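Local atomic coordinates of SusD superfamily protein (Bacteroides fragilis, PDB entry 3L22), a protein that probably binds sugars at the outer membrane, as a member of the SusD family. Residues G53-N58 with S283-K288; E384-F389 with G393-D398. All coordinates share one frame; numbering follows the deposited sequence.

How the contacts relate
Contact 1 and contact 2 are neighbours, with centres 11 Å apart, and two salt bridges join them. Asp-55 OD1 of contact 1 lies 2.7 Å from Arg-386 NH2 of contact 2. Asp-54 OD1 lies 2.8 Å from Arg-395 NE. The two aspartates thus face the two arginines that lie against each other, and a segment near the N-terminal end of the chain is tied to helices 374-388 and 395-401. Lys-288 CE also packs on Arg-386 NH1 at 3.7 Å. Bound zinc is not part of either contact: an ion lies about 11 Å from the side chain of Ile-285 and about 13 Å from that of Arg-386.

Contact 1: G53-N58 with S283-K288; sequences GDDVIN and SGIMSK
Asp-55 and Ile-285 meet through a carboxylate and a backbone N-H. Ile-285 N donates to Asp-55 OD1 at 2.9 Å, with an N-H...O angle of 147°. The donor comes from above the carboxylate plane, 37° out of it. Asp-55 has CG beside its own backbone N (chi1 -69°), which carries the carboxylate to the start of the 3-10 segment 285-287. The same oxygen forms a salt bridge with Arg-386, so two donors hold it.

The tight part lies around Gly-284. Gly-284 CA sits 3.3 Å from Asp-54 O, a close backbone approach. Next to it, Ile-285 CG2 packs on Asp-55 CG at 3.7 Å, while CG1 leads off from the contact.

The looser part is bridged by water. Water 1 donates to Asp-55 O at 2.8 Å and accepts from Met-286 N at 3.0 Å. The turn also braces itself: Gly-284 O accepts from Ser-287 N and from Ser-287 OG, the latter at 2.6 Å. Asp-54 is partly exposed, and its OD1 forms a salt bridge with Arg-395.

Strand 56-58 pairs antiparallel with 277-279 just before this turn. The arrangement is that of a short two-stranded sheet whose neighbouring loops are joined by an aspartate held at the start of a 3-10 turn.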
ATOM      1  N   GLY A  53       2.767  -0.011  11.813  1.00 15.60           N
ATOM      2  CA  GLY A  53       2.379  -1.284  12.350  1.00 15.32           C
ATOM      3  C   GLY A  53       3.159  -1.808  13.545  1.00 15.00           C
ATOM      4  O   GLY A  53       3.964  -1.099  14.149  1.00 15.68           O
ATOM      5  N   ASP A  54       2.920  -3.081  13.836  1.00 13.41           N
ATOM      6  CA  ASP A  54       3.316  -3.721  15.061  1.00 14.13           C
ATOM      7  C   ASP A  54       4.066  -5.051  14.827  1.00 13.77           C
ATOM      8  O   ASP A  54       4.285  -5.836  15.764  1.00 14.63           O
ATOM      9  CB  ASP A  54       2.049  -3.964  15.899  1.00 13.90           C
ATOM     10  CG  ASP A  54       1.011  -4.836  15.162  1.00 14.43           C
ATOM     11  OD1 ASP A  54       1.276  -5.278  14.019  1.00 13.02           O
ATOM     12  OD2 ASP A  54      -0.091  -5.056  15.707  1.00 13.32           O
ATOM     13  N   ASP A  55       4.500  -5.270  13.593  1.00 13.77           N
ATOM     14  CA  ASP A  55       5.173  -6.513  13.215  1.00 13.11           C
ATOM     15  C   ASP A  55       6.671  -6.369  12.984  1.00 12.79           C
ATOM     16  O   ASP A  55       7.391  -7.367  12.999  1.00 12.47           O
ATOM     17  CB  ASP A  55       4.471  -7.085  12.007  1.00 12.26           C
ATOM     18  CG  ASP A  55       3.078  -7.598  12.357  1.00 14.37           C
ATOM     19  OD1 ASP A  55       2.890  -8.127  13.502  1.00 10.01           O
ATOM     20  OD2 ASP A  55       2.175  -7.493  11.500  1.00 12.95           O
ATOM     21  N   VAL A  56       7.110  -5.138  12.731  1.00 13.50           N
ATOM     22  CA  VAL A  56       8.521  -4.758  12.694  1.00 13.30           C
ATOM     23  C   VAL A  56       8.727  -3.711  13.764  1.00 14.05           C
ATOM     24  O   VAL A  56       7.731  -3.161  14.256  1.00 13.68           O
ATOM     25  CB  VAL A  56       8.934  -4.241  11.284  1.00 13.88           C
ATOM     26  CG1 VAL A  56       8.958  -5.423  10.305  1.00 12.71           C
ATOM     27  CG2 VAL A  56       8.033  -3.092  10.769  1.00 11.26           C
ATOM     28  N   ILE A  57       9.999  -3.497  14.151  1.00 14.16           N
ATOM     29  CA  ILE A  57      10.378  -2.423  15.055  0.60 13.88           C
ATOM     30  C   ILE A  57      11.445  -1.570  14.433  1.00 13.77           C
ATOM     31  O   ILE A  57      12.281  -2.067  13.710  1.00 14.20           O
ATOM     32  CB  ILE A  57      10.908  -2.915  16.428  0.60 13.42           C
ATOM     33  CG1 ILE A  57      12.048  -3.958  16.268  0.60 12.50           C
ATOM     34  CG2 ILE A  57       9.760  -3.436  17.205  0.60 15.11           C
ATOM     35  CD1 ILE A  57      12.777  -4.332  17.587  0.60 15.06           C
ATOM     36  N   ASN A  58      11.400  -0.280  14.741  1.00 13.50           N
ATOM     37  CA  ASN A  58      12.387   0.675  14.300  1.00 13.86           C
ATOM     38  C   ASN A  58      13.264   0.972  15.511  1.00 14.16           C
ATOM     39  O   ASN A  58      12.787   1.527  16.498  1.00 13.55           O
ATOM     40  CB  ASN A  58      11.695   1.954  13.785  1.00 14.10           C
ATOM     41  CG  ASN A  58      12.661   2.933  13.139  1.00 13.95           C
ATOM     42  OD1 ASN A  58      13.798   3.118  13.632  1.00 12.75           O
ATOM     43  ND2 ASN A  58      12.227   3.564  12.021  1.00 11.11           N
ATOM     44  N   SER A 283       6.755  -9.310  20.412  1.00 14.14           N
ATOM     45  CA  SER A 283       5.326  -9.051  20.500  1.00 14.64           C
ATOM     46  C   SER A 283       4.551  -9.015  19.192  1.00 15.00           C
ATOM     47  O   SER A 283       3.324  -8.895  19.236  1.00 15.19           O
ATOM     48  CB  SER A 283       5.124  -7.666  21.155  1.00 15.48           C
ATOM     49  OG  SER A 283       5.682  -7.627  22.453  1.00 15.58           O
ATOM     50  N   GLY A 284       5.228  -9.038  18.039  1.00 14.91           N
ATOM     51  CA  GLY A 284       4.565  -8.961  16.743  1.00 14.63           C
ATOM     52  C   GLY A 284       4.172 -10.343  16.237  1.00 14.40           C
ATOM     53  O   GLY A 284       4.246 -11.313  16.966  1.00 15.45           O
ATOM     54  N   ILE A 285       3.780 -10.422  14.974  1.00 14.07           N
ATOM     55  CA  ILE A 285       3.266 -11.646  14.382  1.00 13.30           C
ATOM     56  C   ILE A 285       4.224 -12.823  14.542  1.00 14.34           C
ATOM     57  O   ILE A 285       3.802 -13.943  14.854  1.00 14.67           O
ATOM     58  CB  ILE A 285       2.855 -11.447  12.892  1.00 13.22           C
ATOM     59  CG1 ILE A 285       2.111 -12.696  12.343  1.00 11.85           C
ATOM     60  CG2 ILE A 285       4.045 -11.112  11.988  1.00 12.44           C
ATOM     61  CD1 ILE A 285       0.882 -13.108  13.165  1.00  9.45           C
HETATM   62  N   MSE A 286       5.512 -12.581  14.361  1.00 15.29           N
HETATM   63  CA  MSE A 286       6.477 -13.669  14.445  1.00 16.02           C
HETATM   64  C   MSE A 286       6.838 -14.034  15.875  1.00 15.88           C
HETATM   65  O   MSE A 286       7.659 -14.902  16.041  1.00 16.41           O
HETATM   66  CB  MSE A 286       7.729 -13.364  13.601  1.00 16.15           C
HETATM   67  CG  MSE A 286       7.429 -13.302  12.134  1.00 18.21           C
HETATM   68 SE   MSE A 286       9.119 -13.490  11.159  0.75 26.26          SE
HETATM   69  CE  MSE A 286       8.686 -13.155   9.334  1.00 18.00           C
ATOM     70  N   SER A 287       6.247 -13.382  16.885  1.00 15.15           N
ATOM     71  CA  SER A 287       6.303 -13.866  18.254  1.00 15.18           C
ATOM     72  C   SER A 287       5.249 -14.911  18.531  1.00 15.42           C
ATOM     73  O   SER A 287       5.278 -15.492  19.591  1.00 16.02           O
ATOM     74  CB  SER A 287       6.075 -12.723  19.252  1.00 15.27           C
ATOM     75  OG  SER A 287       4.719 -12.319  19.325  1.00 14.04           O
ATOM     76  N   LYS A 288       4.277 -15.103  17.644  1.00 14.73           N
ATOM     77  CA  LYS A 288       3.209 -16.034  17.917  1.00 15.33           C
ATOM     78  C   LYS A 288       3.569 -17.438  17.394  1.00 16.23           C
ATOM     79  O   LYS A 288       4.012 -17.554  16.255  1.00 15.35           O
ATOM     80  CB  LYS A 288       1.918 -15.574  17.246  1.00 15.04           C
ATOM     81  CG  LYS A 288       1.421 -14.201  17.741  1.00 16.61           C
ATOM     82  CD  LYS A 288       0.161 -13.830  17.009  1.00 20.61           C
ATOM     83  CE  LYS A 288      -0.232 -12.359  17.175  1.00 23.67           C
ATOM     84  NZ  LYS A 288      -1.197 -12.223  18.234  1.00 26.34           N
TER
HETATM   85  O   HOH W   1       6.848  -9.920  14.017  1.00 11.28           O

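Contact 2: E384-F389 with G393-D398; sequences EKRLEF and GIRGID. With EDO (1,2-ethanediol), chain B.
Two consecutive helices, 374-388 and 395-401, meet here across the short loop that joins them, in the SusD family region. Lys-385 and Asp-398 form a salt bridge at one side. Asp-398 OD2 accepts from Lys-385 NZ at 2.8 Å through its syn lone pair, and OD1 accepts only weakly at 3.3 Å. The lysine chain bends at chi2 (89°) and chi4 (-69°), and these bends bring NZ round to the carboxylate. NZ also bridges to Asp-333 and donates to O1 of a 1,2-ethanediol at 2.6 Å. The diol probably comes from the crystallisation liquor.

Further round, Arg-386 and Arg-395 lie one over the other, guanidinium planes 7° apart. Arg-386 CD lies over the centre of the Arg-395 group, 3.4 Å from its CZ. Arg-395 NH2 in turn lies over one face of Arg-386, offset toward the rim. Salt bridges to Asp-55 and Asp-54 probably offset the like charges.

At the loop end, Ile-394 CD1 touches Phe-389 CD1 at 3.6 Å, approaching the ring obliquely. Glu-329 of helix 327-339 touches both side chains. Water 2 donates to Phe-389 O at 2.7 Å and accepts from Arg-395 N at 2.9 Å, linking the end of one helix to the start of the next. Ile-394 is the N-cap residue of the second. These are consecutive helices joined by a short loop, in the largely helical SusD fold of the TPR clan.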
ATOM      1  N   GLU A 384      -2.630 -14.319   9.452  1.00 13.07           N
ATOM      2  CA  GLU A 384      -2.047 -14.766   8.188  1.00 13.54           C
ATOM      3  C   GLU A 384      -1.602 -13.587   7.311  1.00 13.94           C
ATOM      4  O   GLU A 384      -0.527 -13.602   6.713  1.00 13.38           O
ATOM      5  CB  GLU A 384      -3.019 -15.670   7.424  1.00 12.95           C
ATOM      6  CG  GLU A 384      -2.325 -16.620   6.422  1.00 13.73           C
ATOM      7  CD  GLU A 384      -1.504 -17.730   7.092  1.00 14.50           C
ATOM      8  OE1 GLU A 384      -1.887 -18.236   8.184  1.00 15.81           O
ATOM      9  OE2 GLU A 384      -0.499 -18.140   6.483  1.00 15.55           O
ATOM     10  N   LYS A 385      -2.436 -12.562   7.265  1.00 14.50           N
ATOM     11  CA  LYS A 385      -2.155 -11.339   6.519  1.00 14.32           C
ATOM     12  C   LYS A 385      -0.914 -10.630   7.117  1.00 13.30           C
ATOM     13  O   LYS A 385      -0.061 -10.158   6.390  1.00 12.47           O
ATOM     14  CB  LYS A 385      -3.396 -10.442   6.567  1.00 14.53           C
ATOM     15  CG  LYS A 385      -3.326  -9.156   5.746  1.00 16.73           C
ATOM     16  CD  LYS A 385      -3.803  -9.356   4.337  1.00 19.44           C
ATOM     17  CE  LYS A 385      -3.874  -8.029   3.545  1.00 18.65           C
ATOM     18  NZ  LYS A 385      -4.958  -7.177   4.082  1.00 21.46           N
ATOM     19  N   ARG A 386      -0.783 -10.633   8.444  1.00 12.66           N
ATOM     20  CA  ARG A 386       0.372 -10.035   9.112  1.00 12.26           C
ATOM     21  C   ARG A 386       1.689 -10.725   8.722  1.00 12.75           C
ATOM     22  O   ARG A 386       2.709 -10.048   8.442  1.00 12.92           O
ATOM     23  CB  ARG A 386       0.163 -10.062  10.634  1.00 12.99           C
ATOM     24  CG  ARG A 386      -0.889  -9.082  11.114  1.00 13.23           C
ATOM     25  CD  ARG A 386      -1.195  -9.247  12.594  1.00 12.61           C
ATOM     26  NE  ARG A 386      -0.080  -8.784  13.411  1.00 14.34           N
ATOM     27  CZ  ARG A 386      -0.071  -8.753  14.738  1.00 13.71           C
ATOM     28  NH1 ARG A 386      -1.116  -9.191  15.449  1.00 15.52           N
ATOM     29  NH2 ARG A 386       1.005  -8.314  15.371  1.00 13.37           N
ATOM     30  N   LEU A 387       1.660 -12.049   8.665  1.00 12.30           N
ATOM     31  CA  LEU A 387       2.853 -12.830   8.304  1.00 12.90           C
ATOM     32  C   LEU A 387       3.119 -12.781   6.799  1.00 12.65           C
ATOM     33  O   LEU A 387       4.233 -12.506   6.370  1.00 13.10           O
ATOM     34  CB  LEU A 387       2.745 -14.284   8.802  1.00 12.20           C
ATOM     35  CG  LEU A 387       3.890 -15.249   8.447  1.00 13.15           C
ATOM     36  CD1 LEU A 387       5.228 -14.723   8.997  1.00 10.65           C
ATOM     37  CD2 LEU A 387       3.628 -16.669   8.957  1.00  9.46           C
ATOM     38  N   GLU A 388       2.101 -13.017   6.002  1.00 12.10           N
ATOM     39  CA  GLU A 388       2.273 -12.929   4.557  1.00 12.41           C
ATOM     40  C   GLU A 388       2.817 -11.563   4.103  1.00 12.90           C
ATOM     41  O   GLU A 388       3.642 -11.553   3.207  1.00 13.30           O
ATOM     42  CB  GLU A 388       0.968 -13.246   3.839  1.00 12.35           C
ATOM     43  CG  GLU A 388       1.067 -13.480   2.315  1.00 12.48           C
ATOM     44  CD  GLU A 388       1.730 -14.791   1.910  1.00 14.90           C
ATOM     45  OE1 GLU A 388       1.622 -15.817   2.640  1.00 13.88           O
ATOM     46  OE2 GLU A 388       2.364 -14.784   0.834  1.00 13.97           O
ATOM     47  N   PHE A 389       2.358 -10.449   4.708  1.00 12.51           N
ATOM     48  CA  PHE A 389       2.675  -9.104   4.247  1.00 12.86           C
ATOM     49  C   PHE A 389       3.577  -8.285   5.156  1.00 13.05           C
ATOM     50  O   PHE A 389       3.688  -7.058   5.026  1.00 12.88           O
ATOM     51  CB  PHE A 389       1.372  -8.389   3.837  1.00 13.29           C
ATOM     52  CG  PHE A 389       0.773  -9.027   2.662  1.00 13.79           C
ATOM     53  CD1 PHE A 389       1.360  -8.856   1.414  1.00 15.02           C
ATOM     54  CD2 PHE A 389      -0.269  -9.927   2.792  1.00 15.68           C
ATOM     55  CE1 PHE A 389       0.850  -9.519   0.305  1.00 17.15           C
ATOM     56  CE2 PHE A 389      -0.760 -10.589   1.698  1.00 14.14           C
ATOM     57  CZ  PHE A 389      -0.181 -10.399   0.463  1.00 14.79           C
ATOM     58  N   GLY A 393       4.054  -2.860   3.217  1.00 14.42           N
ATOM     59  CA  GLY A 393       3.353  -1.584   3.036  1.00 13.83           C
ATOM     60  C   GLY A 393       1.884  -1.661   3.383  1.00 13.73           C
ATOM     61  O   GLY A 393       1.116  -0.854   2.895  1.00 12.76           O
ATOM     62  N   ILE A 394       1.516  -2.604   4.259  1.00 13.58           N
ATOM     63  CA  ILE A 394       0.118  -2.958   4.481  1.00 14.63           C
ATOM     64  C   ILE A 394      -0.306  -2.896   5.938  1.00 14.60           C
ATOM     65  O   ILE A 394      -1.438  -2.461   6.221  1.00 14.08           O
ATOM     66  CB  ILE A 394      -0.206  -4.378   3.891  1.00 14.92           C
ATOM     67  CG1 ILE A 394      -0.363  -4.307   2.365  1.00 16.17           C
ATOM     68  CG2 ILE A 394      -1.471  -4.962   4.466  1.00 17.75           C
ATOM     69  CD1 ILE A 394      -0.338  -5.731   1.648  1.00 14.28           C
ATOM     70  N   ARG A 395       0.564  -3.296   6.870  1.00 14.30           N
ATOM     71  CA  ARG A 395       0.083  -3.534   8.214  1.00 13.41           C
ATOM     72  C   ARG A 395      -0.618  -2.334   8.908  1.00 13.52           C
ATOM     73  O   ARG A 395      -1.699  -2.472   9.530  1.00 11.93           O
ATOM     74  CB  ARG A 395       1.231  -4.046   9.071  1.00 13.64           C
ATOM     75  CG  ARG A 395       0.849  -4.285  10.532  1.00 12.04           C
ATOM     76  CD  ARG A 395      -0.238  -5.338  10.656  1.00 10.57           C
ATOM     77  NE  ARG A 395      -0.625  -5.563  12.032  1.00 12.30           N
ATOM     78  CZ  ARG A 395      -1.837  -5.932  12.430  1.00 14.85           C
ATOM     79  NH1 ARG A 395      -2.828  -6.178  11.573  1.00 18.79           N
ATOM     80  NH2 ARG A 395      -2.071  -6.069  13.721  1.00 15.27           N
ATOM     81  N   GLY A 396       0.009  -1.174   8.809  1.00 13.23           N
ATOM     82  CA  GLY A 396      -0.519   0.035   9.418  1.00 13.83           C
ATOM     83  C   GLY A 396      -1.828   0.480   8.772  1.00 14.24           C
ATOM     84  O   GLY A 396      -2.612   1.191   9.400  1.00 14.57           O
ATOM     85  N   ILE A 397      -2.075   0.058   7.525  1.00 13.42           N
ATOM     86  CA  ILE A 397      -3.358   0.336   6.876  1.00 13.81           C
ATOM     87  C   ILE A 397      -4.441  -0.596   7.442  1.00 14.18           C
ATOM     88  O   ILE A 397      -5.552  -0.155   7.736  1.00 14.48           O
ATOM     89  CB  ILE A 397      -3.273   0.200   5.346  1.00 13.09           C
ATOM     90  CG1 ILE A 397      -2.322   1.283   4.802  1.00 14.21           C
ATOM     91  CG2 ILE A 397      -4.646   0.281   4.729  1.00 13.12           C
ATOM     92  CD1 ILE A 397      -1.958   1.194   3.309  1.00 10.08           C
ATOM     93  N   ASP A 398      -4.131  -1.881   7.604  1.00 14.64           N
ATOM     94  CA  ASP A 398      -5.142  -2.820   8.105  1.00 14.58           C
ATOM     95  C   ASP A 398      -5.580  -2.442   9.526  1.00 14.59           C
ATOM     96  O   ASP A 398      -6.790  -2.442   9.846  1.00 14.86           O
ATOM     97  CB  ASP A 398      -4.630  -4.266   8.047  1.00 14.44           C
ATOM     98  CG  ASP A 398      -4.679  -4.884   6.641  1.00 16.52           C
ATOM     99  OD1 ASP A 398      -5.326  -4.327   5.699  1.00 16.92           O
ATOM    100  OD2 ASP A 398      -4.089  -5.978   6.471  1.00 17.95           O
TER
HETATM  101  C1  EDO B  22      -5.716  -4.482   2.474  1.00 47.55           C
HETATM  102  O1  EDO B  22      -4.777  -5.475   2.121  1.00 41.30           O
HETATM  103  C2  EDO B  22      -5.061  -3.181   2.968  1.00 48.39           C
HETATM  104  O2  EDO B  22      -6.193  -2.377   3.428  1.00 48.88           O
HETATM  105  O   HOH W   2       2.940  -4.648   5.856  1.00 14.17           O